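Local coordinates for protein acyl-CoA thioesterase II TesB2 (Mycobacterium marinum, PDB 3U0A) that probably hydrolyses fatty acyl-CoA thioesters to free fatty acids and coenzyme A, as a double-hotdog thioesterase of lipid metabolism, at residues 9-14 with 45-50; 20-25 with 75-80; 57-62 with 106-111; 40-45 with 102-107; 187-192 with 230-235. One frame throughout, in Å; residues are numbered along the deposited sequence.

Interaction 1: 9-14 with 45-50. With NA (sodium ion), chain G.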
# COMPACT_ATOMS: atom_id res chain seq x y z
N GLU A 9 18.40 -2.80 -18.29
CA GLU A 9 19.54 -2.79 -17.39
C GLU A 9 19.12 -2.94 -15.93
O GLU A 9 19.95 -3.32 -15.10
CB GLU A 9 20.39 -1.53 -17.57
N ILE A 10 17.85 -2.68 -15.61
CA ILE A 10 17.38 -2.92 -14.25
C ILE A 10 17.54 -4.39 -13.90
O ILE A 10 17.78 -4.73 -12.78
CB ILE A 10 15.93 -2.46 -14.03
CG1 ILE A 10 15.85 -0.97 -14.08
CG2 ILE A 10 15.42 -2.88 -12.66
CD1 ILE A 10 14.83 -0.41 -13.15
N LEU A 11 17.42 -5.24 -14.90
CA LEU A 11 17.48 -6.68 -14.69
C LEU A 11 18.92 -7.20 -14.57
O LEU A 11 19.12 -8.29 -14.10
CB LEU A 11 16.72 -7.41 -15.81
CG LEU A 11 15.25 -7.72 -15.49
CD1 LEU A 11 14.42 -6.49 -15.09
CD2 LEU A 11 14.66 -8.40 -16.70
N ASP A 12 19.89 -6.38 -14.95
CA ASP A 12 21.30 -6.76 -14.95
C ASP A 12 21.88 -6.64 -13.54
O ASP A 12 22.19 -5.55 -13.10
CB ASP A 12 22.07 -5.88 -15.99
CG ASP A 12 23.59 -6.24 -16.13
OD1 ASP A 12 23.99 -7.44 -15.93
OD2 ASP A 12 24.41 -5.31 -16.48
N LEU A 13 21.98 -7.76 -12.83
CA LEU A 13 22.57 -7.81 -11.49
C LEU A 13 23.71 -8.80 -11.43
O LEU A 13 23.57 -9.91 -11.92
CB LEU A 13 21.53 -8.29 -10.47
CG LEU A 13 20.42 -7.39 -9.94
CD1 LEU A 13 19.67 -8.26 -8.92
CD2 LEU A 13 20.91 -6.09 -9.33
N GLU A 14 24.82 -8.42 -10.80
CA GLU A 14 25.89 -9.36 -10.49
C GLU A 14 25.54 -10.11 -9.21
O GLU A 14 25.18 -9.51 -8.22
CB GLU A 14 27.21 -8.60 -10.28
CG GLU A 14 28.44 -9.49 -10.09
CD GLU A 14 29.69 -8.75 -9.59
OE1 GLU A 14 29.62 -7.52 -9.29
OE2 GLU A 14 30.76 -9.40 -9.49
N SER A 45 16.07 -3.80 -6.38
CA SER A 45 15.73 -4.49 -5.15
C SER A 45 14.72 -5.61 -5.41
O SER A 45 14.85 -6.68 -4.86
CB SER A 45 15.17 -3.51 -4.11
OG SER A 45 16.05 -2.46 -3.88
N LEU A 46 13.71 -5.36 -6.25
CA LEU A 46 12.74 -6.41 -6.58
C LEU A 46 13.36 -7.55 -7.40
O LEU A 46 13.11 -8.73 -7.13
CB LEU A 46 11.53 -5.86 -7.34
CG LEU A 46 10.51 -6.89 -7.85
CD1 LEU A 46 9.81 -7.62 -6.74
CD2 LEU A 46 9.49 -6.25 -8.75
N VAL A 47 14.19 -7.17 -8.38
CA VAL A 47 14.81 -8.15 -9.24
C VAL A 47 15.65 -9.09 -8.39
O VAL A 47 15.67 -10.28 -8.64
CB VAL A 47 15.66 -7.49 -10.32
CG1 VAL A 47 16.49 -8.52 -11.09
CG2 VAL A 47 14.76 -6.72 -11.25
N SER A 48 16.30 -8.54 -7.37
CA SER A 48 17.05 -9.35 -6.40
C SER A 48 16.19 -10.35 -5.64
O SER A 48 16.62 -11.47 -5.33
CB SER A 48 17.68 -8.43 -5.37
OG SER A 48 18.94 -7.99 -5.82
N ALA A 49 15.00 -9.90 -5.28
CA ALA A 49 14.05 -10.75 -4.62
C ALA A 49 13.69 -11.91 -5.58
O ALA A 49 13.69 -13.05 -5.17
CB ALA A 49 12.82 -9.94 -4.22
N VAL A 50 13.44 -11.58 -6.85
CA VAL A 50 12.93 -12.50 -7.84
C VAL A 50 13.94 -13.65 -8.14
O VAL A 50 13.56 -14.80 -8.44
CB VAL A 50 12.57 -11.72 -9.12
CG1 VAL A 50 12.27 -12.64 -10.29
CG2 VAL A 50 11.38 -10.83 -8.85
NA NA G . 11.46 -16.12 -9.67
O HOH W 1 9.30 -15.06 -9.80
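Helix 34-51 is the long helix of the first hotdog domain, and here the chain leading into strand 14-17 lies against its last turns. Packing centres on V47, whose two methyls face the loop and divide its leucines between them. CG1, anti to the backbone N (chi1 171°), meets L13 CD1 at 3.9 Å. CG2, set beside the backbone N, receives L11 CD1 at 3.9 Å, the two side chains crossing at about a right angle. I10 joins from the flank: its CG2 crosses V47 CG2 obliquely at 4.1 Å, and its carbonyl oxygen lies against the same methyl. L13 reaches past V47: with CG anti to its carbonyl carbon (chi1 -77°) and the chain extended beyond, its CD1 arrives beside the hydroxyl of S48. No hydrogen bond joins the two segments directly; polar anchoring comes from Q44 NE2, which probably donates to I10 O, and from R51 NH2, which donates to L13 O. L11 and V47 both also touch C191 of helix 186-200, so L11 adds to the packing between helices 34-51 and 186-200. At the C-terminal end of 45-50 the backbone carbonyl of V50 binds a sodium ion, which V53 O also binds. V50 O lies 2.8 Å from NA, and the water oxygen at 2.4 Å from NA adds another ligand.

Interaction 2: 20-25 with 75-80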
# COMPACT_ATOMS: atom_id res chain seq x y z
N ILE A 20 22.93 -12.25 -1.97
CA ILE A 20 23.64 -10.96 -2.06
C ILE A 20 23.84 -10.67 -3.53
O ILE A 20 24.42 -11.45 -4.23
CB ILE A 20 25.02 -10.96 -1.33
CG1 ILE A 20 24.91 -11.56 0.10
CG2 ILE A 20 25.64 -9.56 -1.33
CD1 ILE A 20 26.15 -11.45 0.98
N TYR A 21 23.36 -9.52 -3.99
CA TYR A 21 23.45 -9.10 -5.40
C TYR A 21 24.00 -7.67 -5.45
O TYR A 21 24.00 -6.96 -4.45
CB TYR A 21 22.07 -9.20 -6.06
CG TYR A 21 21.51 -10.63 -6.12
CD1 TYR A 21 21.70 -11.42 -7.24
CD2 TYR A 21 20.80 -11.16 -5.07
CE1 TYR A 21 21.19 -12.70 -7.30
CE2 TYR A 21 20.30 -12.45 -5.12
CZ TYR A 21 20.49 -13.22 -6.23
OH TYR A 21 20.00 -14.51 -6.28
N ARG A 22 24.49 -7.24 -6.60
CA ARG A 22 25.05 -5.90 -6.74
C ARG A 22 24.59 -5.35 -8.05
O ARG A 22 24.68 -6.03 -9.07
CB ARG A 22 26.58 -5.90 -6.69
CG ARG A 22 27.16 -4.53 -6.95
CD ARG A 22 28.59 -4.34 -6.44
NE ARG A 22 29.55 -5.13 -7.19
CZ ARG A 22 30.80 -5.35 -6.80
NH1 ARG A 22 31.59 -6.09 -7.54
NH2 ARG A 22 31.25 -4.83 -5.68
N GLY A 23 24.09 -4.11 -8.01
CA GLY A 23 23.75 -3.35 -9.19
C GLY A 23 24.85 -2.34 -9.49
O GLY A 23 25.41 -1.72 -8.58
N SER A 24 25.18 -2.17 -10.76
CA SER A 24 26.30 -1.33 -11.09
C SER A 24 25.88 0.14 -11.15
O SER A 24 24.71 0.46 -11.40
CB SER A 24 26.95 -1.76 -12.42
OG SER A 24 25.98 -1.82 -13.44
N VAL A 25 26.87 1.01 -10.94
CA VAL A 25 26.73 2.46 -11.03
C VAL A 25 25.67 2.93 -12.04
O VAL A 25 25.73 2.60 -13.24
CB VAL A 25 28.11 3.05 -11.38
CG1 VAL A 25 27.98 4.45 -12.00
CG2 VAL A 25 29.02 3.03 -10.15
N PRO A 75 28.00 1.86 -6.75
CA PRO A 75 27.11 0.71 -6.92
C PRO A 75 26.30 0.45 -5.67
O PRO A 75 26.56 1.04 -4.63
CB PRO A 75 28.08 -0.47 -7.16
CG PRO A 75 29.39 -0.06 -6.59
CD PRO A 75 29.43 1.45 -6.76
N THR A 76 25.31 -0.42 -5.80
CA THR A 76 24.44 -0.79 -4.68
C THR A 76 24.43 -2.33 -4.51
O THR A 76 24.47 -3.08 -5.48
CB THR A 76 23.01 -0.28 -4.89
OG1 THR A 76 23.05 1.11 -5.20
CG2 THR A 76 22.14 -0.49 -3.62
N VAL A 77 24.38 -2.75 -3.26
CA VAL A 77 24.32 -4.13 -2.91
C VAL A 77 22.95 -4.43 -2.32
O VAL A 77 22.41 -3.65 -1.54
CB VAL A 77 25.43 -4.46 -1.91
CG1 VAL A 77 25.24 -5.84 -1.30
CG2 VAL A 77 26.78 -4.31 -2.60
N PHE A 78 22.39 -5.57 -2.70
CA PHE A 78 21.05 -5.97 -2.30
C PHE A 78 21.15 -7.22 -1.45
O PHE A 78 21.67 -8.26 -1.89
CB PHE A 78 20.15 -6.17 -3.53
CG PHE A 78 20.12 -4.97 -4.44
CD1 PHE A 78 19.25 -3.92 -4.20
CD2 PHE A 78 21.03 -4.85 -5.47
CE1 PHE A 78 19.27 -2.79 -4.98
CE2 PHE A 78 21.04 -3.72 -6.27
CZ PHE A 78 20.16 -2.70 -6.03
N LEU A 79 20.65 -7.09 -0.22
CA LEU A 79 20.64 -8.14 0.76
C LEU A 79 19.25 -8.73 0.92
O LEU A 79 18.39 -8.13 1.56
CB LEU A 79 21.12 -7.55 2.07
CG LEU A 79 22.51 -6.95 1.97
CD1 LEU A 79 22.92 -6.52 3.38
CD2 LEU A 79 23.51 -7.97 1.34
N VAL A 80 19.06 -9.93 0.38
CA VAL A 80 17.77 -10.62 0.34
C VAL A 80 17.61 -11.51 1.57
O VAL A 80 18.54 -12.18 1.95
CB VAL A 80 17.60 -11.51 -0.94
CG1 VAL A 80 16.20 -12.11 -1.02
CG2 VAL A 80 17.90 -10.71 -2.18
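F78 leaves strand 76-85 on the face it shares with Y21, and its ring leans across the neighbouring strand 20-23. CB sits 4.4 Å from Y21 CB. With CG anti to its carbonyl carbon (chi1 -54°), the ring swings along the partner strand: CD2 comes to 3.8 Å from Y21 O, and CE2 lies 3.5 Å from G23 N, while CZ at the tip meets Q44 CB and CE1 meets S45 OG. G23 N lies at the ring edge, near its plane; having no side chain, G23 lets the aromatic edge come close to the main chain. Behind the ring the strands run antiparallel, Y21 and G23 forming hydrogen-bonded pairs with F78 and T76. Each pair has two bonds: F78 N reaches Y21 O at 2.8 Å, nearly straight at 168° but from above the carbonyl plane, while G23 N meets T76 O almost along the C=O axis. On the reverse face I20 CG2 touches both V77 CG1, at 3.7 Å, and L79 CD2. R22 lies alongside P75 there, its CD 4.0 Å from P75 CB, before the chain bends at chi3 and its NH1 forms a salt bridge with E14. Past the strand end V25 CG2 crosses P75 obliquely. Strand 20-23 is thus flanked by strands 14-17 and 76-85, and strand 76-85 is bordered on its other side by strand 89-98. The face bearing Y21 and F78 turns to helix 34-51, where S48 OG sits against the CB atoms of both.

Interaction 3: 57-62 with 106-111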
# COMPACT_ATOMS: atom_id res chain seq x y z
N TYR A 57 6.41 -19.46 -8.66
CA TYR A 57 5.72 -18.42 -7.92
C TYR A 57 6.01 -17.09 -8.56
O TYR A 57 7.17 -16.72 -8.75
CB TYR A 57 6.19 -18.35 -6.48
CG TYR A 57 6.13 -19.64 -5.70
CD1 TYR A 57 7.04 -20.65 -5.94
CD2 TYR A 57 5.21 -19.82 -4.67
CE1 TYR A 57 7.04 -21.80 -5.21
CE2 TYR A 57 5.20 -20.96 -3.92
CZ TYR A 57 6.12 -21.96 -4.20
OH TYR A 57 6.12 -23.14 -3.45
N GLN A 58 4.96 -16.35 -8.89
CA GLN A 58 5.12 -15.08 -9.58
C GLN A 58 4.72 -13.97 -8.65
O GLN A 58 3.79 -14.12 -7.89
CB GLN A 58 4.29 -15.04 -10.88
CG GLN A 58 4.67 -16.13 -11.89
CD GLN A 58 5.89 -15.77 -12.76
OE1 GLN A 58 5.75 -14.99 -13.73
NE2 GLN A 58 7.12 -16.34 -12.42
N VAL A 59 5.43 -12.85 -8.74
CA VAL A 59 5.19 -11.72 -7.87
C VAL A 59 3.78 -11.17 -8.02
O VAL A 59 3.21 -11.19 -9.09
CB VAL A 59 6.23 -10.59 -8.14
CG1 VAL A 59 6.00 -9.95 -9.52
CG2 VAL A 59 6.22 -9.57 -6.99
N HIS A 60 3.23 -10.68 -6.91
CA HIS A 60 1.90 -10.09 -6.91
C HIS A 60 1.75 -8.86 -6.04
O HIS A 60 0.74 -8.15 -6.17
CB HIS A 60 0.84 -11.14 -6.49
CG HIS A 60 0.95 -11.58 -5.06
ND1 HIS A 60 0.41 -10.89 -4.06
CD2 HIS A 60 1.55 -12.70 -4.50
CE1 HIS A 60 0.65 -11.53 -2.91
NE2 HIS A 60 1.36 -12.63 -3.18
N SER A 61 2.67 -8.65 -5.09
CA SER A 61 2.65 -7.41 -4.34
C SER A 61 4.03 -7.02 -3.86
O SER A 61 4.92 -7.82 -3.89
CB SER A 61 1.65 -7.44 -3.19
OG SER A 61 2.05 -8.30 -2.16
N LEU A 62 4.21 -5.75 -3.52
CA LEU A 62 5.43 -5.28 -2.93
C LEU A 62 5.15 -4.00 -2.23
O LEU A 62 4.19 -3.30 -2.58
CB LEU A 62 6.56 -5.08 -3.94
CG LEU A 62 6.40 -4.07 -5.06
CD1 LEU A 62 6.49 -2.66 -4.50
CD2 LEU A 62 7.44 -4.30 -6.15
N MET A 106 12.33 -3.02 1.55
CA MET A 106 11.31 -3.50 0.68
C MET A 106 10.84 -4.91 1.05
O MET A 106 11.57 -5.72 1.55
CB MET A 106 11.92 -3.54 -0.68
CG MET A 106 10.99 -3.93 -1.74
SD MET A 106 11.92 -4.64 -3.10
CE MET A 106 10.74 -5.94 -3.51
N GLY A 107 9.58 -5.19 0.77
CA GLY A 107 9.07 -6.55 0.81
C GLY A 107 8.20 -6.86 -0.40
O GLY A 107 7.57 -5.96 -0.96
N ALA A 108 8.18 -8.14 -0.79
CA ALA A 108 7.41 -8.62 -1.92
C ALA A 108 6.88 -10.03 -1.67
O ALA A 108 7.54 -10.82 -1.00
CB ALA A 108 8.24 -8.56 -3.20
N SER A 109 5.71 -10.33 -2.26
CA SER A 109 5.04 -11.63 -2.12
C SER A 109 4.90 -12.32 -3.47
O SER A 109 4.60 -11.68 -4.47
CB SER A 109 3.65 -11.46 -1.47
OG SER A 109 3.11 -12.70 -0.99
N PHE A 110 5.12 -13.62 -3.48
CA PHE A 110 5.07 -14.44 -4.68
C PHE A 110 4.09 -15.65 -4.50
O PHE A 110 4.07 -16.31 -3.45
CB PHE A 110 6.49 -14.94 -5.01
CG PHE A 110 7.52 -13.83 -5.12
CD1 PHE A 110 7.93 -13.13 -4.01
CD2 PHE A 110 8.09 -13.51 -6.34
CE1 PHE A 110 8.86 -12.12 -4.10
CE2 PHE A 110 9.03 -12.49 -6.45
CZ PHE A 110 9.41 -11.78 -5.32
N GLN A 111 3.28 -15.92 -5.51
CA GLN A 111 2.26 -16.96 -5.43
C GLN A 111 2.26 -17.83 -6.64
O GLN A 111 2.54 -17.37 -7.74
CB GLN A 111 0.87 -16.33 -5.28
CG GLN A 111 -0.30 -17.31 -5.12
CD GLN A 111 -1.66 -16.66 -5.34
OE1 GLN A 111 -1.76 -15.65 -5.99
NE2 GLN A 111 -2.71 -17.25 -4.77
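The imidazole of H60 is laid over the backbone of S109, with S109 O over one of its faces and F110 C and Q111 N at its edge, in plane. The F110 ring carries V59 CG2 over one face, 4.1 Å above the plane and offset toward the rim, while Y57 O lies at its edge. V59 CB meets F110 CE2 at 3.8 Å, and Y57 CB packs on F110 CB. H60 takes the crowded first torsion, CG between backbone N and carbonyl carbon (chi1 68°), which folds its ring over the neighbouring strand and leaves NE2 2.8 Å from S109 OG. Its ND1 is hydrogen-bonded to E271 of the second subunit; S61 OG and Q111 OE1 likewise bond to Y65 and R250 of that subunit, so the polar face enters the contact with the second subunit. Q58 and Q111 form a hydrogen-bonded pair, Q58 N to Q111 O at 2.9 Å and Q111 N to Q58 O at 3.0 Å, both donors well above the carbonyl planes. H60 N then reaches S109 O nearly along the C=O axis, but S109 N turns to S61 O at 3.1 Å. Beyond it L62 CB rests 3.9 Å from A108 CB, on the face toward helix 34-51. Between V59 and S61 the register slips by one residue, a beta bulge in an antiparallel pair of the first hotdog domain, whose curved sheet wraps its long helix.

Interaction 4: 40-45 with 102-107; sequences HVAGQS and VIFSMG
In the first hotdog domain, helix 34-51 rests on strand 101-111 through its tightest packing at F104. The ring is aimed at the helix by a first torsion that puts CG anti to the backbone N (chi1 -179°), and it slides under one helical turn. A42 CB lies over its face, 4.2 Å from the ring centroid and 27° off the normal, a CH-pi contact; the nearest ring atom is F104 CZ, at 3.7 Å from A42 CB. S45 OG comes obliquely against the same ring, 3.4 Å from F104 CD2. This hydroxyl is held back by a bond to V41 O (2.7 Å between S45 OG and V41 O), so the buried hydroxyl is satisfied on its own helix; V41 O also accepts from S45 N. M106 follows, its chain bent at chi3 so that SD stands 3.6 Å from S45 CB. The packing slackens toward the start of the helix segment, where V41 CG1 touches F104 CB and, across at about a right angle, I103 CD1 at 4.0 Å. H40 and G43, more exposed than these buried residues, lie on helix sides that make no contact with the strand. The axes of segments 40-45 and 102-107 pass 9.2 Å apart, crossing at -47°. Strand 101-111 runs between strands 89-98 and 58-66; F104 also meets the ring of F66, and A96 on strand 89-98 touches V41 and S45 beneath the helix.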
# COMPACT_ATOMS: atom_id res chain seq x y z
N HIS A 40 15.11 3.10 -10.03
CA HIS A 40 16.13 2.10 -10.39
C HIS A 40 16.42 1.18 -9.24
O HIS A 40 16.26 -0.04 -9.36
CB HIS A 40 17.42 2.82 -10.83
CG HIS A 40 18.45 1.94 -11.52
ND1 HIS A 40 18.35 1.58 -12.83
CD2 HIS A 40 19.64 1.37 -11.05
CE1 HIS A 40 19.41 0.81 -13.17
NE2 HIS A 40 20.19 0.68 -12.08
N VAL A 41 16.79 1.77 -8.12
CA VAL A 41 17.14 1.05 -6.91
C VAL A 41 15.99 0.16 -6.47
O VAL A 41 16.21 -0.97 -6.08
CB VAL A 41 17.56 2.03 -5.77
CG1 VAL A 41 17.72 1.30 -4.45
CG2 VAL A 41 18.86 2.72 -6.15
N ALA A 42 14.76 0.67 -6.54
CA ALA A 42 13.60 -0.10 -6.10
C ALA A 42 13.40 -1.29 -7.00
O ALA A 42 13.10 -2.39 -6.54
CB ALA A 42 12.36 0.76 -6.12
N GLY A 43 13.57 -1.05 -8.30
CA GLY A 43 13.38 -2.07 -9.31
C GLY A 43 14.41 -3.14 -9.14
O GLY A 43 14.09 -4.32 -9.21
N GLN A 44 15.65 -2.74 -8.90
CA GLN A 44 16.72 -3.70 -8.73
C GLN A 44 16.54 -4.46 -7.43
O GLN A 44 16.77 -5.66 -7.40
CB GLN A 44 18.10 -3.05 -8.84
CG GLN A 44 18.49 -2.70 -10.30
CD GLN A 44 20.01 -2.62 -10.55
OE1 GLN A 44 20.73 -1.78 -9.98
NE2 GLN A 44 20.50 -3.49 -11.41
N SER A 45 16.07 -3.80 -6.38
CA SER A 45 15.73 -4.49 -5.15
C SER A 45 14.72 -5.61 -5.41
O SER A 45 14.85 -6.68 -4.86
CB SER A 45 15.17 -3.51 -4.11
OG SER A 45 16.05 -2.46 -3.88
N VAL A 102 21.35 1.40 4.87
CA VAL A 102 20.17 0.98 4.11
C VAL A 102 19.49 2.23 3.48
O VAL A 102 19.07 3.14 4.19
CB VAL A 102 19.17 0.14 4.96
CG1 VAL A 102 17.96 -0.24 4.12
CG2 VAL A 102 19.85 -1.08 5.52
N ILE A 103 19.47 2.27 2.15
CA ILE A 103 18.91 3.39 1.39
C ILE A 103 17.46 3.15 0.97
O ILE A 103 16.70 4.08 0.80
CB ILE A 103 19.79 3.74 0.15
CG1 ILE A 103 19.68 2.68 -0.97
CG2 ILE A 103 21.26 3.93 0.54
CD1 ILE A 103 20.48 3.07 -2.20
N PHE A 104 17.09 1.88 0.85
CA PHE A 104 15.77 1.46 0.45
C PHE A 104 15.48 0.12 1.09
O PHE A 104 16.31 -0.73 1.10
CB PHE A 104 15.69 1.35 -1.10
CG PHE A 104 14.34 0.94 -1.60
CD1 PHE A 104 13.27 1.83 -1.61
CD2 PHE A 104 14.10 -0.36 -2.02
CE1 PHE A 104 12.02 1.43 -2.05
CE2 PHE A 104 12.86 -0.75 -2.47
CZ PHE A 104 11.82 0.14 -2.48
N SER A 105 14.29 -0.06 1.59
CA SER A 105 13.88 -1.32 2.23
C SER A 105 12.50 -1.73 1.74
O SER A 105 11.61 -0.93 1.60
CB SER A 105 13.88 -1.20 3.76
OG SER A 105 13.73 -2.48 4.37
N MET A 106 12.33 -3.02 1.55
CA MET A 106 11.31 -3.50 0.68
C MET A 106 10.84 -4.91 1.05
O MET A 106 11.57 -5.72 1.55
CB MET A 106 11.92 -3.54 -0.68
CG MET A 106 10.99 -3.93 -1.74
SD MET A 106 11.92 -4.64 -3.10
CE MET A 106 10.74 -5.94 -3.51
N GLY A 107 9.58 -5.19 0.77
CA GLY A 107 9.07 -6.55 0.81
C GLY A 107 8.20 -6.86 -0.40
O GLY A 107 7.57 -5.96 -0.96

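Interaction 5: 187-192 with 230-235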
# COMPACT_ATOMS: atom_id res chain seq x y z
N VAL A 187 8.87 -10.32 -15.85
CA VAL A 187 9.54 -9.58 -14.79
C VAL A 187 10.00 -8.22 -15.29
O VAL A 187 9.92 -7.25 -14.58
CB VAL A 187 10.75 -10.39 -14.24
CG1 VAL A 187 11.60 -9.55 -13.29
CG2 VAL A 187 10.28 -11.64 -13.53
N LEU A 188 10.48 -8.18 -16.52
CA LEU A 188 10.92 -6.95 -17.15
C LEU A 188 9.74 -5.99 -17.34
O LEU A 188 9.91 -4.77 -17.27
CB LEU A 188 11.57 -7.23 -18.52
CG LEU A 188 11.94 -6.00 -19.37
CD1 LEU A 188 13.03 -5.18 -18.73
CD2 LEU A 188 12.36 -6.40 -20.77
N HIS A 189 8.58 -6.54 -17.61
CA HIS A 189 7.41 -5.73 -17.82
C HIS A 189 6.95 -5.15 -16.51
O HIS A 189 6.70 -3.97 -16.44
CB HIS A 189 6.30 -6.51 -18.56
CG HIS A 189 6.65 -6.79 -20.01
ND1 HIS A 189 6.11 -6.11 -21.01
CD2 HIS A 189 7.58 -7.66 -20.57
CE1 HIS A 189 6.65 -6.53 -22.16
NE2 HIS A 189 7.54 -7.48 -21.88
N ILE A 190 6.90 -5.98 -15.47
CA ILE A 190 6.54 -5.53 -14.12
C ILE A 190 7.47 -4.37 -13.68
O ILE A 190 6.98 -3.32 -13.27
CB ILE A 190 6.51 -6.73 -13.13
CG1 ILE A 190 5.34 -7.67 -13.46
CG2 ILE A 190 6.28 -6.28 -11.70
CD1 ILE A 190 5.58 -9.11 -13.01
N CYS A 191 8.78 -4.55 -13.84
CA CYS A 191 9.77 -3.51 -13.54
C CYS A 191 9.56 -2.25 -14.38
O CYS A 191 9.67 -1.15 -13.87
CB CYS A 191 11.19 -4.04 -13.73
SG CYS A 191 11.73 -5.20 -12.44
N ALA A 192 9.25 -2.42 -15.65
CA ALA A 192 8.98 -1.30 -16.52
C ALA A 192 7.82 -0.48 -15.95
O ALA A 192 7.94 0.73 -15.80
CB ALA A 192 8.67 -1.79 -17.95
N GLY A 230 -1.57 -10.13 -16.34
CA GLY A 230 -0.51 -9.91 -17.32
C GLY A 230 -0.83 -8.78 -18.29
O GLY A 230 -1.99 -8.54 -18.64
N PHE A 231 0.23 -8.10 -18.70
CA PHE A 231 0.12 -6.98 -19.63
C PHE A 231 1.42 -6.90 -20.44
O PHE A 231 2.32 -7.71 -20.26
CB PHE A 231 -0.09 -5.67 -18.84
CG PHE A 231 1.07 -5.34 -17.92
CD1 PHE A 231 1.12 -5.86 -16.64
CD2 PHE A 231 2.12 -4.56 -18.37
CE1 PHE A 231 2.19 -5.58 -15.81
CE2 PHE A 231 3.19 -4.28 -17.56
CZ PHE A 231 3.23 -4.79 -16.27
N ARG A 232 1.52 -5.90 -21.30
CA ARG A 232 2.76 -5.59 -21.98
C ARG A 232 3.08 -4.10 -21.94
O ARG A 232 2.26 -3.28 -22.35
CB ARG A 232 2.66 -6.06 -23.41
CG ARG A 232 2.80 -7.57 -23.59
CD ARG A 232 3.20 -7.96 -25.01
NE ARG A 232 4.54 -7.45 -25.36
CZ ARG A 232 5.69 -8.11 -25.22
NH1 ARG A 232 5.72 -9.34 -24.73
NH2 ARG A 232 6.83 -7.52 -25.58
N ALA A 233 4.26 -3.74 -21.44
CA ALA A 233 4.67 -2.35 -21.35
C ALA A 233 5.13 -1.71 -22.66
O ALA A 233 5.40 -0.55 -22.66
CB ALA A 233 5.75 -2.21 -20.33
N ASP A 234 5.27 -2.49 -23.74
CA ASP A 234 5.43 -1.92 -25.07
C ASP A 234 4.08 -1.75 -25.84
O ASP A 234 4.07 -1.47 -27.05
CB ASP A 234 6.42 -2.75 -25.92
CG ASP A 234 6.14 -4.25 -25.87
OD1 ASP A 234 5.13 -4.66 -25.25
OD2 ASP A 234 6.95 -5.02 -26.42
N GLU A 235 2.97 -1.90 -25.11
CA GLU A 235 1.63 -1.59 -25.62
C GLU A 235 1.02 -0.54 -24.71
O GLU A 235 1.48 -0.36 -23.59
CB GLU A 235 0.76 -2.85 -25.65
CG GLU A 235 1.05 -3.76 -26.85
CD GLU A 235 0.17 -5.02 -26.93
OE1 GLU A 235 -0.73 -5.24 -26.04
OE2 GLU A 235 0.36 -5.77 -27.93
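D234 OD2 is the best-held polar atom, gripped by two donors: R232 NH2 at 2.6 Å, almost straight at 172°, and the backbone N of L182. R232 holds the carboxylate side-on, its NE reaching D234 OD1 at 2.9 Å, so each oxygen offers its syn lone pair to one nitrogen. NH1 of the same arginine forms a salt bridge with D184 and NH2 also bonds to L182 O, which fixes how the guanidinium is turned. H189 of helix 186-200 sets its CE1 over the centre of that group, 3.5 Å above the plane, with ring and guanidinium planes 66° apart. The imidazole itself is fixed at both nitrogens. ND1 accepts from A233 N at 3.0 Å, the donor lying in the ring plane, and NE2 is hydrogen-bonded to P183 O; an accepting ND1 and an NE2 facing a carbonyl are consistent with a neutral ring protonated on NE2. F231 takes the crowded first torsion (chi1 62°), which brings its ring edge under the helix, with CZ 3.6 Å from H189 O. One turn along the helix, A192 CB meets A233 CB at 3.8 Å. R232 to E235 form a type I beta turn, its E235 N bonded back to R232 O. This turn-containing loop between strands 217-227 and 237-247 packs on the long helix of the second hotdog domain, a histidine linking helix to loop.

In the fold
Interactions 1 to 4 belong to the first hotdog domain, interaction 5 to the second. Helix 34-51 serves interactions 1 and 4, whose centres lie about 10 Å apart, while strand 101-111 is common to interactions 3 and 4. Along the chain the segments of interactions 1, 2 and 4 interlock; 1 closes before 3 opens, and 5 comes last. Interactions 2 and 3, centres about 19 Å apart, pair strands 20-23 with 76-85 and 58-66 with 101-111 at different places in the sheet. Interaction 5, its centre about 15 Å from those of 1 and 3, joins helix 186-200 of the second domain to helix 34-51, the N-terminal loop and strand 58-66; interactions 3 and 4 touch the second subunit.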